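Ultraspiracle (Drosophila melanogaster, PDB 1HG4) acts as a nuclear hormone receptor and transcription factor, whose ligand-binding domain is held in an inactive conformation and encloses a phospholipid. Local coordinates at the LPP site and the interface of chains A and B. Residues are numbered along the deposited sequence; one frame, centred on the assembly and turned at random. Chains: chain A/B, Ultraspiracle.

Contact 1: the LPP site. Residues chain A 41-42, 45, 49, 52, 56, 89-90, 97, 135, 137, 143, 147-148, 150-151, 153, 157, 243, 246-247, 250. With LPP (2-(hexadecanoyloxy)-1-[(phosphonooxy)methyl]ethyl hexadecanoate), chain C.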
# COMPACT_ATOMS: atom_id res chain seq x y z
N VAL A 41 4.26 39.49 -23.72
CA VAL A 41 3.88 39.17 -25.10
C VAL A 41 3.69 40.47 -25.88
O VAL A 41 2.99 41.37 -25.43
CB VAL A 41 2.54 38.36 -25.11
CG1 VAL A 41 2.00 38.21 -26.53
CG2 VAL A 41 2.75 36.99 -24.48
N GLN A 42 4.32 40.58 -27.03
CA GLN A 42 4.17 41.79 -27.84
C GLN A 42 2.69 42.00 -28.15
O GLN A 42 1.95 41.04 -28.34
CB GLN A 42 4.94 41.64 -29.16
CG GLN A 42 6.42 41.36 -28.99
CD GLN A 42 7.20 42.55 -28.45
OE1 GLN A 42 7.40 43.55 -29.15
NE2 GLN A 42 7.64 42.45 -27.20
N TYR A 45 0.89 40.22 -30.99
CA TYR A 45 0.67 38.80 -30.88
C TYR A 45 -0.23 38.38 -29.72
O TYR A 45 -0.24 37.22 -29.33
CB TYR A 45 2.02 38.08 -30.81
CG TYR A 45 2.85 38.21 -32.07
CD1 TYR A 45 2.73 37.27 -33.11
CD2 TYR A 45 3.76 39.26 -32.23
CE1 TYR A 45 3.50 37.37 -34.28
CE2 TYR A 45 4.55 39.38 -33.39
CZ TYR A 45 4.41 38.43 -34.42
OH TYR A 45 5.20 38.53 -35.55
N VAL A 49 -1.87 34.52 -28.99
CA VAL A 49 -1.61 33.88 -27.72
C VAL A 49 -2.89 33.62 -26.93
O VAL A 49 -3.03 32.58 -26.29
CB VAL A 49 -0.65 34.71 -26.85
CG1 VAL A 49 -0.53 34.10 -25.46
CG2 VAL A 49 0.73 34.78 -27.51
N LEU A 52 -4.57 30.57 -28.07
CA LEU A 52 -3.91 29.39 -27.52
C LEU A 52 -4.43 29.17 -26.11
O LEU A 52 -4.65 28.04 -25.69
CB LEU A 52 -2.39 29.58 -27.48
CG LEU A 52 -1.61 28.47 -26.76
CD1 LEU A 52 -1.84 27.14 -27.44
CD2 LEU A 52 -0.13 28.80 -26.76
N VAL A 56 -6.37 25.73 -24.42
CA VAL A 56 -5.92 25.06 -23.22
C VAL A 56 -6.96 25.13 -22.10
O VAL A 56 -7.17 24.13 -21.41
CB VAL A 56 -4.59 25.66 -22.72
CG1 VAL A 56 -4.13 24.96 -21.47
CG2 VAL A 56 -3.54 25.52 -23.80
N TRP A 89 -1.95 17.80 -14.67
CA TRP A 89 -2.52 18.54 -15.81
C TRP A 89 -1.62 18.80 -17.02
O TRP A 89 -2.01 18.46 -18.15
CB TRP A 89 -3.18 19.85 -15.36
CG TRP A 89 -2.30 21.04 -15.10
CD1 TRP A 89 -1.65 21.35 -13.94
CD2 TRP A 89 -2.07 22.14 -15.99
NE1 TRP A 89 -1.04 22.58 -14.04
CE2 TRP A 89 -1.28 23.09 -15.30
CE3 TRP A 89 -2.46 22.42 -17.31
CZ2 TRP A 89 -0.86 24.30 -15.88
CZ3 TRP A 89 -2.04 23.63 -17.89
CH2 TRP A 89 -1.25 24.55 -17.17
N ILE A 90 -0.45 19.40 -16.82
CA ILE A 90 0.44 19.67 -17.95
C ILE A 90 0.86 18.38 -18.67
O ILE A 90 0.85 18.34 -19.90
CB ILE A 90 1.72 20.43 -17.50
CG1 ILE A 90 1.33 21.78 -16.91
CG2 ILE A 90 2.66 20.65 -18.68
CD1 ILE A 90 2.49 22.55 -16.35
N VAL A 97 -1.08 16.24 -27.05
CA VAL A 97 -0.52 16.91 -28.21
C VAL A 97 0.48 15.97 -28.89
O VAL A 97 0.59 15.96 -30.11
CB VAL A 97 0.20 18.26 -27.89
CG1 VAL A 97 -0.63 19.07 -26.94
CG2 VAL A 97 1.57 18.02 -27.31
N LEU A 135 3.01 20.74 -34.88
CA LEU A 135 2.61 20.31 -33.55
C LEU A 135 1.12 20.58 -33.43
O LEU A 135 0.69 21.73 -33.53
CB LEU A 135 3.38 21.10 -32.49
CG LEU A 135 3.26 20.70 -31.02
CD1 LEU A 135 3.76 19.29 -30.83
CD2 LEU A 135 4.10 21.63 -30.17
N LEU A 137 -2.56 20.54 -31.37
CA LEU A 137 -3.15 20.65 -30.04
C LEU A 137 -4.50 19.96 -30.09
O LEU A 137 -5.01 19.47 -29.08
CB LEU A 137 -3.33 22.12 -29.64
CG LEU A 137 -2.16 22.84 -28.97
CD1 LEU A 137 -1.00 22.96 -29.93
CD2 LEU A 137 -2.61 24.20 -28.51
N TYR A 143 0.53 24.31 -34.98
CA TYR A 143 1.58 25.27 -35.23
C TYR A 143 2.69 24.72 -36.11
O TYR A 143 3.07 23.56 -35.99
CB TYR A 143 2.22 25.74 -33.92
CG TYR A 143 1.29 26.53 -33.04
CD1 TYR A 143 0.74 27.74 -33.47
CD2 TYR A 143 0.92 26.05 -31.79
CE1 TYR A 143 -0.15 28.45 -32.67
CE2 TYR A 143 0.04 26.75 -30.98
CZ TYR A 143 -0.50 27.95 -31.43
OH TYR A 143 -1.42 28.61 -30.65
N SER A 147 6.55 29.36 -36.45
CA SER A 147 5.85 30.12 -35.42
C SER A 147 6.47 29.87 -34.06
O SER A 147 6.58 30.79 -33.26
CB SER A 147 4.38 29.75 -35.38
OG SER A 147 3.74 30.05 -36.61
N ALA A 148 6.88 28.63 -33.79
CA ALA A 148 7.52 28.31 -32.50
C ALA A 148 8.79 29.14 -32.43
O ALA A 148 8.96 29.96 -31.54
CB ALA A 148 7.86 26.82 -32.42
N LYS A 150 9.62 31.66 -33.94
CA LYS A 150 9.19 33.05 -33.83
C LYS A 150 8.85 33.42 -32.38
O LYS A 150 9.24 34.48 -31.89
CB LYS A 150 7.95 33.27 -34.71
CG LYS A 150 7.91 34.59 -35.46
CD LYS A 150 7.98 35.78 -34.53
CE LYS A 150 8.00 37.10 -35.30
NZ LYS A 150 8.10 38.31 -34.41
N ALA A 151 8.11 32.54 -31.69
CA ALA A 151 7.72 32.77 -30.30
C ALA A 151 8.86 32.46 -29.31
O ALA A 151 8.73 32.70 -28.10
CB ALA A 151 6.50 31.94 -29.96
N VAL A 153 10.05 29.45 -28.57
CA VAL A 153 9.83 28.19 -27.84
C VAL A 153 9.98 26.97 -28.76
O VAL A 153 9.25 25.98 -28.63
CB VAL A 153 8.44 28.17 -27.22
CG1 VAL A 153 8.34 29.22 -26.14
CG2 VAL A 153 7.38 28.43 -28.30
N PHE A 157 9.26 22.76 -28.52
CA PHE A 157 8.45 22.35 -29.68
C PHE A 157 9.14 21.09 -30.23
O PHE A 157 8.50 20.08 -30.51
CB PHE A 157 8.47 23.46 -30.74
CG PHE A 157 7.69 23.15 -32.00
CD1 PHE A 157 8.27 22.38 -33.02
CD2 PHE A 157 6.44 23.71 -32.22
CE1 PHE A 157 7.60 22.18 -34.24
CE2 PHE A 157 5.76 23.52 -33.43
CZ PHE A 157 6.34 22.75 -34.45
N CYS A 243 7.62 23.35 -19.72
CA CYS A 243 6.43 24.08 -20.17
C CYS A 243 5.92 24.98 -19.06
O CYS A 243 5.57 26.14 -19.28
CB CYS A 243 5.30 23.11 -20.57
SG CYS A 243 5.57 22.36 -22.14
N HIS A 246 7.99 28.07 -18.71
CA HIS A 246 7.63 29.04 -19.74
C HIS A 246 6.36 29.80 -19.37
O HIS A 246 6.29 31.01 -19.55
CB HIS A 246 7.43 28.34 -21.08
CG HIS A 246 8.71 28.08 -21.81
ND1 HIS A 246 9.47 29.10 -22.34
CD2 HIS A 246 9.37 26.93 -22.08
CE1 HIS A 246 10.55 28.58 -22.91
NE2 HIS A 246 10.51 27.27 -22.76
N LEU A 247 5.37 29.09 -18.86
CA LEU A 247 4.12 29.73 -18.48
C LEU A 247 4.33 30.83 -17.45
O LEU A 247 3.71 31.90 -17.52
CB LEU A 247 3.11 28.68 -17.96
CG LEU A 247 2.34 27.92 -19.04
CD1 LEU A 247 1.28 26.99 -18.43
CD2 LEU A 247 1.66 28.93 -19.96
N PHE A 250 6.37 34.02 -19.12
CA PHE A 250 5.61 34.95 -19.96
C PHE A 250 4.43 35.57 -19.20
O PHE A 250 3.77 36.48 -19.70
CB PHE A 250 5.08 34.21 -21.19
CG PHE A 250 6.16 33.66 -22.09
CD1 PHE A 250 7.33 34.38 -22.32
CD2 PHE A 250 5.98 32.43 -22.73
CE1 PHE A 250 8.32 33.87 -23.17
CE2 PHE A 250 6.96 31.91 -23.58
CZ PHE A 250 8.13 32.63 -23.80
P1 LPP C . 9.39 39.39 -30.91
O2 LPP C . 10.08 38.62 -32.16
O3 LPP C . 9.26 40.93 -31.40
O4 LPP C . 10.29 39.21 -29.45
O5 LPP C . 7.85 38.84 -30.78
C6 LPP C . 7.61 37.52 -31.23
C7 LPP C . 6.33 36.98 -30.61
C8 LPP C . 5.71 35.96 -31.57
O9 LPP C . 6.65 36.33 -29.40
O27 LPP C . 4.65 35.28 -30.95
C11 LPP C . 5.88 36.73 -28.33
O10 LPP C . 5.28 37.80 -28.23
C12 LPP C . 5.90 35.66 -27.25
C13 LPP C . 4.67 34.78 -27.42
C14 LPP C . 4.29 34.15 -26.09
C15 LPP C . 4.55 32.66 -26.17
C16 LPP C . 3.46 31.91 -25.43
C17 LPP C . 3.54 30.44 -25.80
C18 LPP C . 3.28 29.60 -24.56
C19 LPP C . 4.54 28.82 -24.22
C20 LPP C . 4.29 27.34 -24.48
C21 LPP C . 4.55 26.54 -23.20
C22 LPP C . 3.31 26.56 -22.31
C23 LPP C . 2.48 25.31 -22.52
C24 LPP C . 1.13 25.51 -21.85
C25 LPP C . 0.28 24.25 -21.98
C26 LPP C . 0.32 23.45 -20.68
C29 LPP C . 4.01 34.47 -31.82
O28 LPP C . 4.40 34.14 -32.94
C30 LPP C . 2.69 34.03 -31.18
C31 LPP C . 2.28 32.65 -31.70
C32 LPP C . 2.37 31.61 -30.58
C33 LPP C . 3.30 30.47 -31.01
C34 LPP C . 3.35 29.41 -29.92
C35 LPP C . 4.11 28.19 -30.42
C36 LPP C . 3.60 26.94 -29.72
C37 LPP C . 4.64 26.45 -28.72
C38 LPP C . 4.62 24.92 -28.65
C39 LPP C . 4.06 24.47 -27.31
C40 LPP C . 2.61 24.04 -27.49
C41 LPP C . 2.18 23.16 -26.34
C42 LPP C . 0.71 23.43 -26.06
C43 LPP C . 0.12 22.29 -25.25
C44 LPP C . -1.40 22.46 -25.15

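Contact 2: the interface of chains A and B. Residues chain A 74, 76-78, 81, 266-267; chain B 212, 216, 220-221, 223.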
# COMPACT_ATOMS: atom_id res chain seq x y z
N ALA A 74 -13.38 10.22 -7.71
CA ALA A 74 -14.34 11.01 -6.93
C ALA A 74 -14.49 10.51 -5.50
O ALA A 74 -15.15 11.16 -4.68
CB ALA A 74 -15.70 11.01 -7.61
N VAL A 76 -11.72 9.59 -3.40
CA VAL A 76 -10.70 10.07 -2.51
C VAL A 76 -11.15 11.43 -2.02
O VAL A 76 -12.00 12.08 -2.64
CB VAL A 76 -9.34 10.18 -3.23
CG1 VAL A 76 -9.04 8.88 -3.92
CG2 VAL A 76 -9.34 11.34 -4.20
N PRO A 77 -10.64 11.86 -0.86
CA PRO A 77 -11.08 13.17 -0.38
C PRO A 77 -10.78 14.29 -1.38
O PRO A 77 -9.78 14.25 -2.11
CB PRO A 77 -10.33 13.33 0.95
CG PRO A 77 -9.14 12.39 0.82
CD PRO A 77 -9.70 11.21 0.07
N LEU A 78 -11.67 15.28 -1.43
CA LEU A 78 -11.56 16.42 -2.34
C LEU A 78 -10.15 17.01 -2.35
O LEU A 78 -9.59 17.30 -3.41
CB LEU A 78 -12.55 17.50 -1.93
CG LEU A 78 -13.59 17.89 -2.97
CD1 LEU A 78 -14.53 18.95 -2.39
CD2 LEU A 78 -12.87 18.41 -4.22
N GLN A 81 -8.05 15.06 -4.56
CA GLN A 81 -8.43 15.22 -5.96
C GLN A 81 -7.80 16.46 -6.57
O GLN A 81 -7.36 16.45 -7.72
CB GLN A 81 -9.95 15.30 -6.09
CG GLN A 81 -10.68 14.03 -5.70
CD GLN A 81 -12.18 14.19 -5.82
OE1 GLN A 81 -12.67 14.78 -6.78
NE2 GLN A 81 -12.92 13.67 -4.84
N LEU A 266 -14.88 20.91 -9.31
CA LEU A 266 -15.19 19.63 -8.69
C LEU A 266 -16.42 19.73 -7.79
O LEU A 266 -17.29 18.87 -7.84
CB LEU A 266 -13.99 19.11 -7.89
CG LEU A 266 -12.87 18.52 -8.75
CD1 LEU A 266 -11.65 18.22 -7.91
CD2 LEU A 266 -13.38 17.26 -9.44
N GLU A 267 -16.49 20.79 -6.98
CA GLU A 267 -17.61 20.98 -6.07
C GLU A 267 -18.89 21.32 -6.81
O GLU A 267 -19.96 21.43 -6.20
CB GLU A 267 -17.31 22.09 -5.06
CG GLU A 267 -16.21 21.74 -4.07
CD GLU A 267 -15.91 22.89 -3.11
OE1 GLU A 267 -15.59 24.00 -3.58
OE2 GLU A 267 -15.97 22.67 -1.87
N ASP B 212 -14.64 12.73 4.64
CA ASP B 212 -14.73 13.75 3.60
C ASP B 212 -16.16 13.85 3.06
O ASP B 212 -16.71 14.94 2.92
CB ASP B 212 -13.76 13.45 2.45
CG ASP B 212 -13.64 14.61 1.46
OD1 ASP B 212 -13.11 15.68 1.84
OD2 ASP B 212 -14.07 14.47 0.30
N ARG B 216 -18.62 17.04 2.68
CA ARG B 216 -19.21 17.54 1.45
C ARG B 216 -20.74 17.54 1.47
O ARG B 216 -21.37 18.38 0.84
CB ARG B 216 -18.68 16.73 0.26
CG ARG B 216 -17.18 16.89 0.09
CD ARG B 216 -16.61 15.98 -0.99
NE ARG B 216 -17.06 16.35 -2.33
CZ ARG B 216 -16.65 15.76 -3.44
NH1 ARG B 216 -15.77 14.77 -3.38
NH2 ARG B 216 -17.11 16.16 -4.62
N PRO B 220 -21.70 21.65 2.93
CA PRO B 220 -21.48 22.06 1.54
C PRO B 220 -20.45 23.17 1.43
O PRO B 220 -19.61 23.19 0.53
CB PRO B 220 -22.86 22.51 1.09
CG PRO B 220 -23.76 21.60 1.84
CD PRO B 220 -23.15 21.64 3.23
N GLY B 221 -20.52 24.09 2.38
CA GLY B 221 -19.59 25.20 2.36
C GLY B 221 -18.11 24.88 2.51
O GLY B 221 -17.50 24.24 1.66
N ASP B 223 -14.66 24.18 2.47
CA ASP B 223 -13.89 23.07 1.93
C ASP B 223 -12.65 22.83 2.77
O ASP B 223 -11.91 21.88 2.54
CB ASP B 223 -13.47 23.37 0.49
CG ASP B 223 -12.89 24.77 0.31
OD1 ASP B 223 -11.72 25.00 0.73
OD2 ASP B 223 -13.61 25.64 -0.23

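Contact 1: the LPP site
The pocket of this nuclear receptor ligand-binding domain holds a two-chain phospholipid, LPP, which may have come along from expression or purification. Protein hides 872 of its 997 Å², so nearly the whole lipid lies within the fold. At the phosphate end A:Lys150, from helix 145-151, bends at its second torsion (chi2 -58°) and then runs straight, bringing NZ to 3.0 Å from the phosphate oxygen O2 in a salt bridge that is also a hydrogen bond. NZ also donates a weak hydrogen bond to the phenol OH of A:Tyr45. The aliphatic part of A:Lys150 is used as well, CD lying against the glycerol carbons C6 and C8. From another side the A:Tyr45 ring offers its face: C8 sits over the ring centre, 3.6 Å from the centroid, a CH-pi contact that places the glycerol above a flat floor. One ester carbonyl, O10, accepts a hydrogen bond from the backbone N of A:Gln42 at 3.2 Å, with 153° at the hydrogen, so this recognition does not depend on the side chain. Beyond the esters the surroundings turn apolar and the two acyl chains run inward. The chain beginning at C11 passes CG2 of A:Val41 and CG2 of A:Val49, then the CD2-CE2 side of A:Phe250, CE2 being 3.6 Å from C15. Further in, the branch point CG and both methyls of A:Leu247 pack against C22 and C24, and the terminal C26 ends 3.7 Å from CZ3 of A:Trp89. The other chain passes the methyl of A:Ala151 at C33. A:Tyr143 and A:Val153 then flank it, the tyrosine touching C36 through CD2 and the valine placing CG2 3.4 Å from C37. A:Leu135 CD2 meets C38, and the end at C43 and C44 is lined by CG1 of A:Val97, CG of A:Leu137 and CG2 of A:Val56.

Contact 2: the interface of chains A and B
The start of helix 78-100 in chain A, with the loop before it and the segment following helix 258-266, meets the C-terminal part of helix 197-218 in chain B and the loop beyond it. Both partners are nuclear receptor ligand-binding domains, but the whole interface is not an exact two-fold and may be a crystal contact. In this patch a helix N-terminus is met by an acid: the backbone N of A:Leu78 donates to OD2 of B:Asp212 at 3.1 Å, with 161° at the hydrogen. The N-H reaches the oxygen from above the carboxylate plane, 51° out of it. B:Asp212 holds CG anti to its own backbone N (chi1 -170°), and its CB and CG lie along A:Pro77, CG being 3.5 Å from the proline CA. The positive end of the helix dipole would be expected to favour the charged carboxylate. An alanine in place of B:Asp212 would keep CB against A:Pro77 but remove the carboxylate that accepts the A:Leu78 N-H, and would probably weaken this end of the patch. One turn on, B:Arg216 bends at chi3 and lays its guanidinium flat over A:Leu78, whose CG stands 3.7 Å above the centre of that plane. The two side chains cross at about a right angle, with CD1 of the leucine 3.6 Å from NE. Beside them A:Gln81 turns its amide back on its own chain, NE2 donating to the carbonyl O of A:Val76 at 2.9 Å; this bond, in the plane of both groups, fixes the amide next to the guanidinium. At the far side A:Glu267 extends towards B:Asp223, its OE2 4.1 Å from the aspartate OD2, a repulsion that B:Arg216, with NE 6.4 Å from OE2, may ease.

About 33 Å separates the C-alpha centres of contact 1 and contact 2, and no residue belongs to both. They are nevertheless joined by one element: helix 78-100 begins at contact 2 and, deeper in the domain, supplies A:Trp89, A:Ile90 and A:Val97 to contact 1. The helix therefore runs from the surface of chain A to the inner ends of the acyl chains, while the phosphate end is held by other elements, such as helix 145-151. The structure alone does not show whether anything is transmitted along the helix. The pocket residues described all come from chain A, so lipid binding probably does not require the packing with chain B.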